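Local coordinates for protein succinate-semialdehyde dehydrogenase (NAD(P)(+)) (Marinobacter aquaeolei, PDB 3RH9) that probably oxidises succinate semialdehyde to succinate with NAD(P)+ as the hydride acceptor, as a member of the aldehyde dehydrogenase family, at residues L257-A269 with F414-R427. Numbering follows the deposited sequence.
Sequences LGGNAPFIVFDDA and FGLASYVFTADAER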
loop_
_atom_site.group_PDB
_atom_site.type_symbol
_atom_site.label_atom_id
_atom_site.label_comp_id
_atom_site.label_asym_id
_atom_site.label_seq_id
_atom_site.Cartn_x
_atom_site.Cartn_y
_atom_site.Cartn_z
ATOM N N LEU A 257 -4.677 12.247 0.529
ATOM C CA LEU A 257 -5.948 12.833 0.892
ATOM C C LEU A 257 -5.783 14.111 1.730
ATOM O O LEU A 257 -4.800 14.840 1.577
ATOM C CB LEU A 257 -6.790 11.791 1.623
ATOM C CG LEU A 257 -6.865 10.396 0.985
ATOM C CD1 LEU A 257 -7.441 9.365 1.969
ATOM C CD2 LEU A 257 -7.668 10.400 -0.314
ATOM N N GLY A 258 -6.736 14.381 2.618
ATOM C CA GLY A 258 -6.701 15.593 3.420
ATOM C C GLY A 258 -5.546 15.676 4.407
ATOM O O GLY A 258 -4.877 14.675 4.695
ATOM N N GLY A 259 -5.301 16.876 4.924
ATOM C CA GLY A 259 -4.304 17.061 5.966
ATOM C C GLY A 259 -4.726 18.176 6.894
ATOM O O GLY A 259 -5.688 18.880 6.602
ATOM N N ASN A 260 -4.013 18.340 8.002
ATOM C CA ASN A 260 -4.253 19.432 8.947
ATOM C C ASN A 260 -2.896 19.864 9.474
ATOM O O ASN A 260 -2.531 19.569 10.619
ATOM C CB ASN A 260 -5.157 18.969 10.093
ATOM C CG ASN A 260 -5.696 20.114 10.927
ATOM O OD1 ASN A 260 -4.986 21.059 11.231
ATOM N ND2 ASN A 260 -6.963 20.024 11.316
ATOM N N ALA A 261 -2.140 20.558 8.628
ATOM C CA ALA A 261 -0.741 20.860 8.916
ATOM C C ALA A 261 -0.532 21.839 10.075
ATOM O O ALA A 261 -1.085 22.940 10.079
ATOM C CB ALA A 261 -0.025 21.354 7.650
ATOM N N PRO A 262 0.280 21.432 11.063
ATOM C CA PRO A 262 0.706 22.273 12.175
ATOM C C PRO A 262 2.016 22.943 11.792
ATOM O O PRO A 262 2.935 22.262 11.355
ATOM C CB PRO A 262 0.971 21.265 13.290
ATOM C CG PRO A 262 0.915 19.908 12.647
ATOM C CD PRO A 262 0.849 20.084 11.178
ATOM N N PHE A 263 2.087 24.262 11.936
ATOM C CA PHE A 263 3.291 25.037 11.631
ATOM C C PHE A 263 3.760 25.620 12.958
ATOM O O PHE A 263 3.129 26.526 13.496
ATOM C CB PHE A 263 2.926 26.136 10.645
ATOM C CG PHE A 263 4.083 26.973 10.181
ATOM C CD1 PHE A 263 4.616 27.967 10.992
ATOM C CD2 PHE A 263 4.593 26.822 8.903
ATOM C CE1 PHE A 263 5.674 28.758 10.551
ATOM C CE2 PHE A 263 5.650 27.624 8.464
ATOM C CZ PHE A 263 6.183 28.588 9.290
ATOM N N ILE A 264 4.847 25.078 13.497
ATOM C CA ILE A 264 5.212 25.292 14.897
ATOM C C ILE A 264 6.405 26.227 15.059
ATOM O O ILE A 264 7.417 26.051 14.384
ATOM C CB ILE A 264 5.533 23.942 15.577
ATOM C CG1 ILE A 264 4.307 23.027 15.547
ATOM C CG2 ILE A 264 6.000 24.164 17.000
ATOM C CD1 ILE A 264 4.608 21.623 15.943
ATOM N N VAL A 265 6.292 27.210 15.953
ATOM C CA VAL A 265 7.357 28.199 16.137
ATOM C C VAL A 265 7.866 28.358 17.574
ATOM O O VAL A 265 7.199 28.941 18.419
ATOM C CB VAL A 265 6.919 29.587 15.652
ATOM C CG1 VAL A 265 8.066 30.569 15.799
ATOM C CG2 VAL A 265 6.424 29.531 14.210
ATOM N N PHE A 266 9.069 27.877 17.844
ATOM C CA PHE A 266 9.621 27.995 19.191
ATOM C C PHE A 266 10.132 29.403 19.559
ATOM O O PHE A 266 10.407 30.225 18.678
ATOM C CB PHE A 266 10.666 26.904 19.447
ATOM C CG PHE A 266 10.055 25.572 19.751
ATOM C CD1 PHE A 266 9.690 25.244 21.037
ATOM C CD2 PHE A 266 9.786 24.671 18.741
ATOM C CE1 PHE A 266 9.105 24.026 21.315
ATOM C CE2 PHE A 266 9.195 23.451 19.018
ATOM C CZ PHE A 266 8.860 23.134 20.307
ATOM N N ASP A 267 10.214 29.676 20.864
ATOM C CA ASP A 267 10.704 30.963 21.381
ATOM C C ASP A 267 12.164 31.255 21.025
ATOM O O ASP A 267 12.592 32.402 21.037
ATOM C CB ASP A 267 10.520 31.052 22.900
ATOM C CG ASP A 267 11.038 29.822 23.632
ATOM O OD1 ASP A 267 11.538 28.888 22.961
ATOM O OD2 ASP A 267 10.939 29.786 24.884
ATOM N N ASP A 268 12.924 30.214 20.714
ATOM C CA ASP A 268 14.300 30.387 20.264
ATOM C C ASP A 268 14.418 30.436 18.727
ATOM O O ASP A 268 15.511 30.507 18.183
ATOM C CB ASP A 268 15.197 29.285 20.859
ATOM C CG ASP A 268 14.998 27.929 20.180
ATOM O OD1 ASP A 268 14.193 27.838 19.223
ATOM O OD2 ASP A 268 15.660 26.953 20.609
ATOM N N ALA A 269 13.288 30.407 18.037
ATOM C CA ALA A 269 13.279 30.430 16.580
ATOM C C ALA A 269 13.660 31.797 16.015
ATOM O O ALA A 269 13.366 32.814 16.617
ATOM C CB ALA A 269 11.901 30.019 16.064
ATOM N N PHE A 414 -5.161 13.222 10.689
ATOM C CA PHE A 414 -4.240 13.192 9.561
ATOM C C PHE A 414 -2.770 13.231 9.939
ATOM O O PHE A 414 -2.415 13.261 11.113
ATOM C CB PHE A 414 -4.571 14.335 8.608
ATOM C CG PHE A 414 -6.017 14.386 8.231
ATOM C CD1 PHE A 414 -6.574 13.386 7.453
ATOM C CD2 PHE A 414 -6.827 15.412 8.682
ATOM C CE1 PHE A 414 -7.901 13.414 7.110
ATOM C CE2 PHE A 414 -8.165 15.443 8.339
ATOM C CZ PHE A 414 -8.705 14.441 7.548
ATOM N N GLY A 415 -1.931 13.226 8.913
ATOM C CA GLY A 415 -0.492 13.227 9.068
ATOM C C GLY A 415 0.188 13.480 7.732
ATOM O O GLY A 415 1.110 12.753 7.335
ATOM N N LEU A 416 -0.274 14.505 7.024
ATOM C CA LEU A 416 0.364 14.878 5.780
ATOM C C LEU A 416 1.584 15.751 6.069
ATOM O O LEU A 416 2.663 15.225 6.323
ATOM C CB LEU A 416 -0.623 15.554 4.829
ATOM C CG LEU A 416 -0.271 15.625 3.338
ATOM C CD1 LEU A 416 0.389 14.332 2.860
ATOM C CD2 LEU A 416 -1.505 15.961 2.477
ATOM N N ALA A 417 1.431 17.073 6.054
ATOM C CA ALA A 417 2.586 17.943 6.270
ATOM C C ALA A 417 2.616 18.631 7.647
ATOM O O ALA A 417 1.614 18.698 8.344
ATOM C CB ALA A 417 2.706 18.953 5.152
ATOM N N SER A 418 3.794 19.119 8.020
ATOM C CA SER A 418 4.021 19.772 9.306
ATOM C C SER A 418 5.329 20.569 9.264
ATOM O O SER A 418 6.185 20.323 8.419
ATOM C CB SER A 418 4.059 18.753 10.443
ATOM O OG SER A 418 4.910 17.669 10.129
ATOM N N TYR A 419 5.484 21.543 10.152
ATOM C CA TYR A 419 6.667 22.400 10.093
ATOM C C TYR A 419 7.077 22.840 11.471
ATOM O O TYR A 419 6.228 23.136 12.314
ATOM C CB TYR A 419 6.393 23.626 9.235
ATOM C CG TYR A 419 5.787 23.277 7.917
ATOM C CD1 TYR A 419 6.588 23.003 6.814
ATOM C CD2 TYR A 419 4.408 23.194 7.772
ATOM C CE1 TYR A 419 6.031 22.666 5.599
ATOM C CE2 TYR A 419 3.846 22.852 6.558
ATOM C CZ TYR A 419 4.665 22.593 5.486
ATOM O OH TYR A 419 4.105 22.273 4.292
ATOM N N VAL A 420 8.381 22.889 11.702
ATOM C CA VAL A 420 8.873 23.311 12.998
ATOM C C VAL A 420 10.070 24.242 12.861
ATOM O O VAL A 420 11.012 23.958 12.112
ATOM C CB VAL A 420 9.239 22.105 13.867
ATOM C CG1 VAL A 420 10.376 21.313 13.224
ATOM C CG2 VAL A 420 9.585 22.559 15.282
ATOM N N PHE A 421 10.014 25.365 13.575
ATOM C CA PHE A 421 11.115 26.321 13.598
ATOM C C PHE A 421 11.686 26.408 14.986
ATOM O O PHE A 421 10.953 26.570 15.952
ATOM C CB PHE A 421 10.662 27.702 13.142
ATOM C CG PHE A 421 10.376 27.786 11.677
ATOM C CD1 PHE A 421 9.276 27.147 11.133
ATOM C CD2 PHE A 421 11.210 28.501 10.837
ATOM C CE1 PHE A 421 9.016 27.229 9.783
ATOM C CE2 PHE A 421 10.946 28.588 9.483
ATOM C CZ PHE A 421 9.851 27.952 8.958
ATOM N N THR A 422 13.002 26.305 15.082
ATOM C CA THR A 422 13.652 26.303 16.377
ATOM C C THR A 422 15.162 26.346 16.187
ATOM O O THR A 422 15.709 25.635 15.355
ATOM C CB THR A 422 13.225 25.056 17.200
ATOM O OG1 THR A 422 13.798 25.095 18.511
ATOM C CG2 THR A 422 13.653 23.775 16.498
ATOM N N ALA A 423 15.832 27.199 16.948
ATOM C CA ALA A 423 17.284 27.301 16.875
ATOM C C ALA A 423 17.920 26.050 17.466
ATOM O O ALA A 423 19.072 25.733 17.173
ATOM C CB ALA A 423 17.779 28.557 17.609
ATOM N N ASP A 424 17.159 25.347 18.299
ATOM C CA ASP A 424 17.623 24.111 18.916
ATOM C C ASP A 424 17.493 22.880 17.991
ATOM O O ASP A 424 16.400 22.337 17.792
ATOM C CB ASP A 424 16.875 23.876 20.226
ATOM C CG ASP A 424 17.407 22.682 20.993
ATOM O OD1 ASP A 424 18.082 21.806 20.386
ATOM O OD2 ASP A 424 17.141 22.615 22.210
ATOM N N ALA A 425 18.625 22.431 17.459
ATOM C CA ALA A 425 18.653 21.352 16.478
ATOM C C ALA A 425 18.387 19.960 17.065
ATOM O O ALA A 425 17.833 19.094 16.377
ATOM C CB ALA A 425 19.974 21.375 15.698
ATOM N N GLU A 426 18.779 19.730 18.317
ATOM C CA GLU A 426 18.444 18.450 18.949
ATOM C C GLU A 426 16.934 18.379 19.214
ATOM O O GLU A 426 16.309 17.323 19.038
ATOM C CB GLU A 426 19.270 18.192 20.222
ATOM C CG GLU A 426 20.785 18.259 19.988
ATOM C CD GLU A 426 21.631 17.576 21.089
ATOM O OE1 GLU A 426 21.143 17.409 22.236
ATOM O OE2 GLU A 426 22.804 17.216 20.803
ATOM N N ARG A 427 16.355 19.512 19.615
ATOM C CA ARG A 427 14.919 19.607 19.827
ATOM C C ARG A 427 14.155 19.473 18.510
ATOM O O ARG A 427 13.182 18.721 18.424
ATOM C CB ARG A 427 14.571 20.920 20.514
ATOM C CG ARG A 427 13.155 21.388 20.293
ATOM C CD ARG A 427 13.030 22.863 20.591
ATOM N NE ARG A 427 12.797 23.107 22.009
ATOM C CZ ARG A 427 13.079 24.244 22.638
ATOM N NH1 ARG A 427 13.632 25.269 21.990
ATOM N NH2 ARG A 427 12.809 24.343 23.930
HETATM O O HOH W 1 -1.214 17.459 7.490
#
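Phe-266 and Arg-427 meet where two neighbouring parallel strands, 262-265 and 417-421, leave the mixed sheet of the aldehyde dehydrogenase catalytic domain, an example of a strand pair joined beyond its C-terminal ends by side chains. The guanidinium lies flat on the ring, planes 6° apart, while Arg-427 CD sits over the ring centre, 3.9 Å from the centroid, and Val-420 CG2 reaches the ring's edge. The bend at chi3 (-85°) lets the arginine lay both methylene and cation on this face. With an alanine in place of Phe-266, the guanidinium would probably lose its flat support and be freer to swing from Asp-268. That carboxylate, in the type I turn 266-269, forms a salt bridge from OD2 to Arg-427 NH1 (3.0 Å); its OD1 accepts from Thr-422 OG1 through the syn lone pair and, weakly, from Ala-423 N. Nearer the strands, Phe-266 N donates to Phe-421 O, continuing the inter-strand pairing. On the sheet face packed against helix 271-283, Phe-263 crosses both Tyr-419 and Phe-421 obliquely in an aromatic cluster. Toward the predicted active-site residue Glu-256, a water bridges the segments near their strand starts, accepting from Asn-260 N at 3.0 Å and donating to Ala-417 O.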